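PDB 1QMJ: 16 kDa beta-galactoside-binding lectin from Gallus gallus, which binds beta-galactosides as a homodimeric galectin and may take part in regulating differentiation. Local coordinates for residues A[1-13]-A[113-126]. Residues are numbered along the deposited sequence; the frame is centred on the assembly and turned at random.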
ATOM      1  N   GLN A   1      -2.522  10.216   7.838  1.00 64.92           N
ATOM      2  CA  GLN A   1      -2.169   9.489   6.586  1.00 62.07           C
ATOM      3  C   GLN A   1      -3.439   9.282   5.793  1.00 61.14           C
ATOM      4  O   GLN A   1      -4.536   9.254   6.359  1.00 63.61           O
ATOM      5  CB  GLN A   1      -1.565   8.123   6.910  1.00 62.41           C
ATOM      6  CG  GLN A   1      -0.121   8.158   7.362  1.00 66.74           C
ATOM      7  CD  GLN A   1       0.847   8.089   6.204  1.00 70.10           C
ATOM      8  OE1 GLN A   1       0.556   8.576   5.111  1.00 76.43           O
ATOM      9  NE2 GLN A   1       1.997   7.470   6.427  1.00 72.01           N
ATOM     10  N   GLY A   2      -3.301   9.124   4.518  1.00 57.24           N
ATOM     11  CA  GLY A   2      -4.483   8.867   3.682  1.00 53.74           C
ATOM     12  C   GLY A   2      -4.041   8.468   2.278  1.00 50.74           C
ATOM     13  O   GLY A   2      -4.056   9.279   1.340  1.00 53.82           O
ATOM     14  N   LEU A   3      -3.654   7.213   2.156  1.00 43.53           N
ATOM     15  CA  LEU A   3      -3.184   6.680   0.874  1.00 37.32           C
ATOM     16  C   LEU A   3      -4.249   5.808   0.201  1.00 32.76           C
ATOM     17  O   LEU A   3      -5.245   5.401   0.819  1.00 30.90           O
ATOM     18  CB  LEU A   3      -1.910   5.833   1.059  1.00 38.49           C
ATOM     19  CG  LEU A   3      -1.951   4.857   2.239  1.00 40.84           C
ATOM     20  CD1 LEU A   3      -2.728   3.574   1.931  1.00 40.86           C
ATOM     21  CD2 LEU A   3      -0.550   4.405   2.673  1.00 43.62           C
ATOM     22  N   VAL A   4      -3.984   5.561  -1.062  1.00 28.06           N
ATOM     23  CA  VAL A   4      -4.837   4.745  -1.923  1.00 25.51           C
ATOM     24  C   VAL A   4      -3.993   3.661  -2.581  1.00 26.09           C
ATOM     25  O   VAL A   4      -2.896   3.931  -3.094  1.00 27.53           O
ATOM     26  CB  VAL A   4      -5.472   5.612  -3.017  1.00 24.46           C
ATOM     27  CG1 VAL A   4      -6.376   4.815  -3.961  1.00 21.32           C
ATOM     28  CG2 VAL A   4      -6.346   6.738  -2.462  1.00 20.95           C
ATOM     29  N   VAL A   5      -4.531   2.461  -2.546  1.00 25.75           N
ATOM     30  CA  VAL A   5      -3.880   1.285  -3.136  1.00 23.89           C
ATOM     31  C   VAL A   5      -4.780   0.688  -4.214  1.00 24.24           C
ATOM     32  O   VAL A   5      -5.964   0.410  -3.972  1.00 26.45           O
ATOM     33  CB  VAL A   5      -3.619   0.222  -2.064  1.00 23.44           C
ATOM     34  CG1 VAL A   5      -2.628  -0.851  -2.521  1.00 20.99           C
ATOM     35  CG2 VAL A   5      -3.038   0.798  -0.771  1.00 18.42           C
ATOM     36  N   THR A   6      -4.218   0.571  -5.395  1.00 25.79           N
ATOM     37  CA  THR A   6      -4.942   0.027  -6.551  1.00 26.30           C
ATOM     38  C   THR A   6      -4.133  -1.117  -7.171  1.00 26.97           C
ATOM     39  O   THR A   6      -3.027  -1.438  -6.715  1.00 24.11           O
ATOM     40  CB  THR A   6      -5.172   1.128  -7.594  1.00 25.62           C
ATOM     41  OG1 THR A   6      -3.958   1.817  -7.859  1.00 26.33           O
ATOM     42  CG2 THR A   6      -6.197   2.173  -7.141  1.00 25.27           C
ATOM     43  N   GLN A   7      -4.718  -1.699  -8.197  1.00 26.64           N
ATOM     44  CA  GLN A   7      -4.116  -2.823  -8.932  1.00 29.90           C
ATOM     45  C   GLN A   7      -4.049  -4.076  -8.048  1.00 29.97           C
ATOM     46  O   GLN A   7      -3.199  -4.953  -8.243  1.00 29.35           O
ATOM     47  CB  GLN A   7      -2.687  -2.485  -9.374  1.00 36.81           C
ATOM     48  CG  GLN A   7      -2.573  -1.143 -10.097  1.00 48.05           C
ATOM     49  CD  GLN A   7      -3.352  -1.095 -11.412  1.00 53.51           C
ATOM     50  OE1 GLN A   7      -3.521  -2.124 -12.068  1.00 59.83           O
ATOM     51  NE2 GLN A   7      -3.842   0.050 -11.844  1.00 55.72           N
ATOM     52  N   LEU A   8      -4.952  -4.135  -7.085  1.00 28.42           N
ATOM     53  CA  LEU A   8      -5.032  -5.274  -6.152  1.00 27.12           C
ATOM     54  C   LEU A   8      -5.888  -6.380  -6.763  1.00 27.65           C
ATOM     55  O   LEU A   8      -6.613  -6.158  -7.745  1.00 26.59           O
ATOM     56  CB  LEU A   8      -5.663  -4.846  -4.827  1.00 29.16           C
ATOM     57  CG  LEU A   8      -4.759  -3.948  -3.982  1.00 28.75           C
ATOM     58  CD1 LEU A   8      -5.428  -3.489  -2.684  1.00 23.92           C
ATOM     59  CD2 LEU A   8      -3.456  -4.631  -3.558  1.00 29.21           C
ATOM     60  N   ASP A   9      -5.778  -7.545  -6.159  1.00 27.23           N
ATOM     61  CA  ASP A   9      -6.519  -8.732  -6.592  1.00 31.98           C
ATOM     62  C   ASP A   9      -6.813  -9.640  -5.396  1.00 30.87           C
ATOM     63  O   ASP A   9      -6.624 -10.861  -5.456  1.00 33.14           O
ATOM     64  CB  ASP A   9      -5.704  -9.519  -7.622  1.00 35.51           C
ATOM     65  CG  ASP A   9      -6.511 -10.621  -8.322  1.00 43.48           C
ATOM     66  OD1 ASP A   9      -7.716 -10.880  -7.941  1.00 46.10           O
ATOM     67  OD2 ASP A   9      -5.986 -11.290  -9.291  1.00 49.80           O
ATOM     68  N   VAL A  10      -7.271  -9.016  -4.323  1.00 30.86           N
ATOM     69  CA  VAL A  10      -7.627  -9.743  -3.098  1.00 29.77           C
ATOM     70  C   VAL A  10      -8.886 -10.551  -3.369  1.00 33.26           C
ATOM     71  O   VAL A  10      -9.932 -10.001  -3.734  1.00 33.79           O
ATOM     72  CB  VAL A  10      -7.898  -8.773  -1.945  1.00 26.55           C
ATOM     73  CG1 VAL A  10      -8.093  -9.488  -0.605  1.00 24.97           C
ATOM     74  CG2 VAL A  10      -6.765  -7.772  -1.721  1.00 23.94           C
ATOM     75  N   GLN A  11      -8.769 -11.843  -3.190  1.00 36.41           N
ATOM     76  CA  GLN A  11      -9.889 -12.756  -3.421  1.00 39.36           C
ATOM     77  C   GLN A  11     -10.396 -13.310  -2.093  1.00 37.85           C
ATOM     78  O   GLN A  11      -9.738 -13.171  -1.048  1.00 37.51           O
ATOM     79  CB  GLN A  11      -9.441 -13.904  -4.322  1.00 44.40           C
ATOM     80  CG  GLN A  11      -9.313 -13.479  -5.790  1.00 46.99           C
ATOM     81  CD  GLN A  11      -9.775 -14.556  -6.772  1.00 50.57           C
ATOM     82  OE1 GLN A  11      -9.550 -15.741  -6.534  1.00 54.84           O
ATOM     83  NE2 GLN A  11     -10.416 -14.213  -7.875  1.00 50.94           N
ATOM     84  N   PRO A  12     -11.568 -13.958  -2.067  1.00 38.02           N
ATOM     85  CA  PRO A  12     -12.105 -14.490  -0.830  1.00 39.57           C
ATOM     86  C   PRO A  12     -11.126 -15.455  -0.200  1.00 41.19           C
ATOM     87  O   PRO A  12     -10.527 -16.304  -0.930  1.00 43.81           O
ATOM     88  CB  PRO A  12     -13.402 -15.151  -1.255  1.00 37.66           C
ATOM     89  CG  PRO A  12     -13.560 -14.945  -2.760  1.00 36.61           C
ATOM     90  CD  PRO A  12     -12.384 -14.172  -3.266  1.00 37.54           C
ATOM     91  N   GLY A  13     -10.987 -15.305   1.108  1.00 42.06           N
ATOM     92  CA  GLY A  13     -10.088 -16.141   1.920  1.00 45.24           C
ATOM     93  C   GLY A  13      -8.850 -15.342   2.353  1.00 46.18           C
ATOM     94  O   GLY A  13      -8.335 -15.507   3.468  1.00 49.39           O
ATOM     95  N   GLU A 113     -16.559 -10.070  -6.024  1.00 46.26           N
ATOM     96  CA  GLU A 113     -15.760 -11.281  -5.812  1.00 48.29           C
ATOM     97  C   GLU A 113     -14.256 -11.070  -5.625  1.00 43.87           C
ATOM     98  O   GLU A 113     -13.505 -12.032  -5.451  1.00 42.35           O
ATOM     99  CB  GLU A 113     -16.020 -12.318  -6.912  1.00 55.63           C
ATOM    100  CG  GLU A 113     -16.074 -11.763  -8.333  1.00 66.70           C
ATOM    101  CD  GLU A 113     -17.499 -11.624  -8.850  1.00 72.21           C
ATOM    102  OE1 GLU A 113     -18.163 -12.669  -9.044  1.00 75.91           O
ATOM    103  OE2 GLU A 113     -17.954 -10.474  -9.058  1.00 76.23           O
ATOM    104  N   LYS A 114     -13.814  -9.818  -5.674  1.00 40.18           N
ATOM    105  CA  LYS A 114     -12.405  -9.508  -5.469  1.00 37.28           C
ATOM    106  C   LYS A 114     -12.269  -8.028  -5.174  1.00 31.77           C
ATOM    107  O   LYS A 114     -13.088  -7.227  -5.629  1.00 31.11           O
ATOM    108  CB  LYS A 114     -11.561  -9.883  -6.698  1.00 42.60           C
ATOM    109  CG  LYS A 114     -11.346  -8.756  -7.698  1.00 46.48           C
ATOM    110  CD  LYS A 114     -10.405  -9.151  -8.823  1.00 52.49           C
ATOM    111  CE  LYS A 114     -11.045 -10.172  -9.753  1.00 55.81           C
ATOM    112  NZ  LYS A 114     -10.165 -10.484 -10.918  1.00 58.48           N
ATOM    113  N   ILE A 115     -11.270  -7.675  -4.374  1.00 28.59           N
ATOM    114  CA  ILE A 115     -11.013  -6.282  -4.031  1.00 25.94           C
ATOM    115  C   ILE A 115      -9.818  -5.790  -4.836  1.00 25.52           C
ATOM    116  O   ILE A 115      -8.766  -6.425  -4.849  1.00 25.84           O
ATOM    117  CB  ILE A 115     -10.733  -6.107  -2.518  1.00 25.42           C
ATOM    118  CG1 ILE A 115     -12.042  -6.236  -1.730  1.00 28.77           C
ATOM    119  CG2 ILE A 115     -10.068  -4.754  -2.241  1.00 23.89           C
ATOM    120  CD1 ILE A 115     -11.860  -6.381  -0.225  1.00 29.16           C
ATOM    121  N   GLN A 116      -9.986  -4.662  -5.512  1.00 24.76           N
ATOM    122  CA  GLN A 116      -8.913  -4.099  -6.311  1.00 25.94           C
ATOM    123  C   GLN A 116      -8.554  -2.702  -5.840  1.00 23.09           C
ATOM    124  O   GLN A 116      -7.590  -2.109  -6.320  1.00 23.32           O
ATOM    125  CB  GLN A 116      -9.338  -4.027  -7.771  1.00 32.16           C
ATOM    126  CG  GLN A 116      -9.862  -5.330  -8.323  1.00 41.31           C
ATOM    127  CD  GLN A 116     -10.320  -5.196  -9.756  1.00 43.64           C
ATOM    128  OE1 GLN A 116     -11.315  -4.530 -10.042  1.00 44.82           O
ATOM    129  NE2 GLN A 116      -9.590  -5.820 -10.670  1.00 47.84           N
ATOM    130  N   TYR A 117      -9.323  -2.190  -4.888  1.00 20.57           N
ATOM    131  CA  TYR A 117      -9.122  -0.842  -4.383  1.00 20.91           C
ATOM    132  C   TYR A 117      -9.201  -0.809  -2.862  1.00 21.92           C
ATOM    133  O   TYR A 117     -10.066  -1.453  -2.269  1.00 22.75           O
ATOM    134  CB  TYR A 117     -10.206   0.061  -4.992  1.00 21.45           C
ATOM    135  CG  TYR A 117     -10.240   1.491  -4.495  1.00 19.17           C
ATOM    136  CD1 TYR A 117     -10.986   1.842  -3.363  1.00 19.14           C
ATOM    137  CD2 TYR A 117      -9.562   2.498  -5.179  1.00 18.15           C
ATOM    138  CE1 TYR A 117     -11.051   3.165  -2.928  1.00 18.47           C
ATOM    139  CE2 TYR A 117      -9.619   3.822  -4.754  1.00 18.71           C
ATOM    140  CZ  TYR A 117     -10.364   4.149  -3.633  1.00 18.98           C
ATOM    141  OH  TYR A 117     -10.411   5.461  -3.214  1.00 20.70           O
ATOM    142  N   LEU A 118      -8.298  -0.049  -2.249  1.00 20.98           N
ATOM    143  CA  LEU A 118      -8.240   0.118  -0.799  1.00 19.01           C
ATOM    144  C   LEU A 118      -7.814   1.555  -0.559  1.00 18.70           C
ATOM    145  O   LEU A 118      -6.905   2.044  -1.214  1.00 20.39           O
ATOM    146  CB  LEU A 118      -7.205  -0.840  -0.181  1.00 21.09           C
ATOM    147  CG  LEU A 118      -6.851  -0.749   1.319  1.00 25.97           C
ATOM    148  CD1 LEU A 118      -8.048  -1.061   2.190  1.00 27.70           C
ATOM    149  CD2 LEU A 118      -5.735  -1.718   1.651  1.00 27.74           C
ATOM    150  N   ALA A 119      -8.498   2.251   0.337  1.00 19.08           N
ATOM    151  CA  ALA A 119      -8.138   3.623   0.656  1.00 18.05           C
ATOM    152  C   ALA A 119      -8.369   3.886   2.133  1.00 19.33           C
ATOM    153  O   ALA A 119      -9.350   3.415   2.708  1.00 19.11           O
ATOM    154  CB  ALA A 119      -8.942   4.592  -0.181  1.00 21.04           C
ATOM    155  N   VAL A 120      -7.433   4.581   2.763  1.00 21.76           N
ATOM    156  CA  VAL A 120      -7.545   4.921   4.178  1.00 24.22           C
ATOM    157  C   VAL A 120      -7.635   6.435   4.239  1.00 27.95           C
ATOM    158  O   VAL A 120      -6.810   7.122   3.642  1.00 30.85           O
ATOM    159  CB  VAL A 120      -6.312   4.453   4.991  1.00 24.30           C
ATOM    160  CG1 VAL A 120      -6.458   4.874   6.445  1.00 22.39           C
ATOM    161  CG2 VAL A 120      -6.150   2.933   4.895  1.00 20.69           C
ATOM    162  N   GLU A 121      -8.654   6.953   4.917  1.00 30.17           N
ATOM    163  CA  GLU A 121      -8.835   8.397   5.036  1.00 31.69           C
ATOM    164  C   GLU A 121      -9.183   8.826   6.461  1.00 29.91           C
ATOM    165  O   GLU A 121      -9.468   7.997   7.332  1.00 27.89           O
ATOM    166  CB  GLU A 121      -9.896   8.898   4.044  1.00 34.33           C
ATOM    167  CG  GLU A 121     -11.270   8.276   4.215  1.00 44.79           C
ATOM    168  CD  GLU A 121     -12.269   8.741   3.162  1.00 52.66           C
ATOM    169  OE1 GLU A 121     -11.964   8.627   1.951  1.00 56.22           O
ATOM    170  OE2 GLU A 121     -13.365   9.209   3.545  1.00 55.77           O
ATOM    171  N   GLY A 122      -9.138  10.132   6.694  1.00 27.13           N
ATOM    172  CA  GLY A 122      -9.444  10.656   8.008  1.00 30.25           C
ATOM    173  C   GLY A 122      -8.244  10.740   8.931  1.00 32.82           C
ATOM    174  O   GLY A 122      -7.085  10.766   8.496  1.00 34.19           O
ATOM    175  N   ASP A 123      -8.532  10.764  10.224  1.00 34.53           N
ATOM    176  CA  ASP A 123      -7.509  10.882  11.247  1.00 32.63           C
ATOM    177  C   ASP A 123      -6.908   9.554  11.668  1.00 32.88           C
ATOM    178  O   ASP A 123      -7.046   9.128  12.821  1.00 31.19           O
ATOM    179  CB  ASP A 123      -8.082  11.625  12.448  1.00 35.36           C
ATOM    180  CG  ASP A 123      -8.684  12.961  12.061  1.00 37.69           C
ATOM    181  OD1 ASP A 123      -7.976  13.771  11.427  1.00 40.62           O
ATOM    182  OD2 ASP A 123      -9.872  13.189  12.360  1.00 38.72           O
ATOM    183  N   PHE A 124      -6.232   8.909  10.722  1.00 32.42           N
ATOM    184  CA  PHE A 124      -5.574   7.633  10.963  1.00 30.34           C
ATOM    185  C   PHE A 124      -4.199   7.728  10.320  1.00 30.15           C
ATOM    186  O   PHE A 124      -4.048   8.297   9.234  1.00 29.68           O
ATOM    187  CB  PHE A 124      -6.373   6.484  10.332  1.00 25.03           C
ATOM    188  CG  PHE A 124      -5.927   5.108  10.767  1.00 23.12           C
ATOM    189  CD1 PHE A 124      -6.161   4.658  12.061  1.00 21.43           C
ATOM    190  CD2 PHE A 124      -5.312   4.244   9.866  1.00 24.48           C
ATOM    191  CE1 PHE A 124      -5.796   3.375  12.455  1.00 19.68           C
ATOM    192  CE2 PHE A 124      -4.942   2.952  10.253  1.00 23.98           C
ATOM    193  CZ  PHE A 124      -5.188   2.521  11.550  1.00 22.96           C
ATOM    194  N   LYS A 125      -3.190   7.233  11.021  1.00 31.22           N
ATOM    195  CA  LYS A 125      -1.833   7.243  10.505  1.00 31.34           C
ATOM    196  C   LYS A 125      -1.438   5.799  10.183  1.00 28.48           C
ATOM    197  O   LYS A 125      -1.273   4.973  11.078  1.00 25.52           O
ATOM    198  CB  LYS A 125      -0.873   7.847  11.533  1.00 33.82           C
ATOM    199  CG  LYS A 125       0.528   8.068  11.009  1.00 38.67           C
ATOM    200  CD  LYS A 125       1.518   8.280  12.145  1.00 46.20           C
ATOM    201  CE  LYS A 125       1.696   7.016  12.985  1.00 48.21           C
ATOM    202  NZ  LYS A 125       2.256   5.868  12.206  1.00 48.19           N
ATOM    203  N   VAL A 126      -1.366   5.490   8.893  1.00 28.14           N
ATOM    204  CA  VAL A 126      -1.003   4.159   8.431  1.00 28.74           C
ATOM    205  C   VAL A 126       0.480   3.899   8.706  1.00 28.71           C
ATOM    206  O   VAL A 126       1.339   4.759   8.481  1.00 27.85           O
ATOM    207  CB  VAL A 126      -1.284   3.989   6.914  1.00 29.18           C
ATOM    208  CG1 VAL A 126      -1.019   2.553   6.473  1.00 29.34           C
ATOM    209  CG2 VAL A 126      -2.712   4.381   6.598  1.00 29.17           C
TER
HETATM  210  O   HOH W   1      -4.179  12.197   8.527  1.00 55.34           O
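Val5 and Leu118 face each other as an antiparallel hydrogen-bonded pair: Val5 N reaches Leu118 O at 2.8 Å, nearly straight at 175°, and Leu118 N returns a bond to Val5 O at 2.9 Å. This pairing sets the N-terminal strand 4-6 along strand 117-122 at the dimer edge of the galectin beta-sandwich, and Val120 N to Leu3 O (3.0 Å) extends the ladder. Past Thr6 the register slips by two residues; a weak bond from Leu8 N to Gln116 O spans the shift before Val10 and Ile115 pair through two backbone bonds, the shorter from Ile115 N to Val10 O (2.8 Å). At the other end the chain turns from strand 117-122 into strand 124-126. There Gln1 N donates to Phe124 O, 26° out of the carbonyl plane, and a water links Gln1 N to Gly122 O. Asp9 OD1 and Lys114 NZ make a long salt bridge at 3.9 Å, and Asp9 OD1 lies closer to Lys114 CD (3.3 Å).

Side chains alternate between the two faces of the sheet. On one, Val4, with chi1 at 180°, spreads its methyls along the partner strand: CG1 meets the Tyr117 ring obliquely, 3.5 Å from Tyr117 CE2, and CG2 rests on Ala119 CB. On the other, Val5 and Leu118 turn into the sandwich interior and touch Ile129 of the opposing sheet. Leu8 is buried beside them, touching Phe131 of that sheet. The outer edge of strand 4-6 pairs antiparallel with a strand of the second subunit, carrying the sheet across the dimer. Leu8 CD1 packs on Leu118 CB at 4.1 Å.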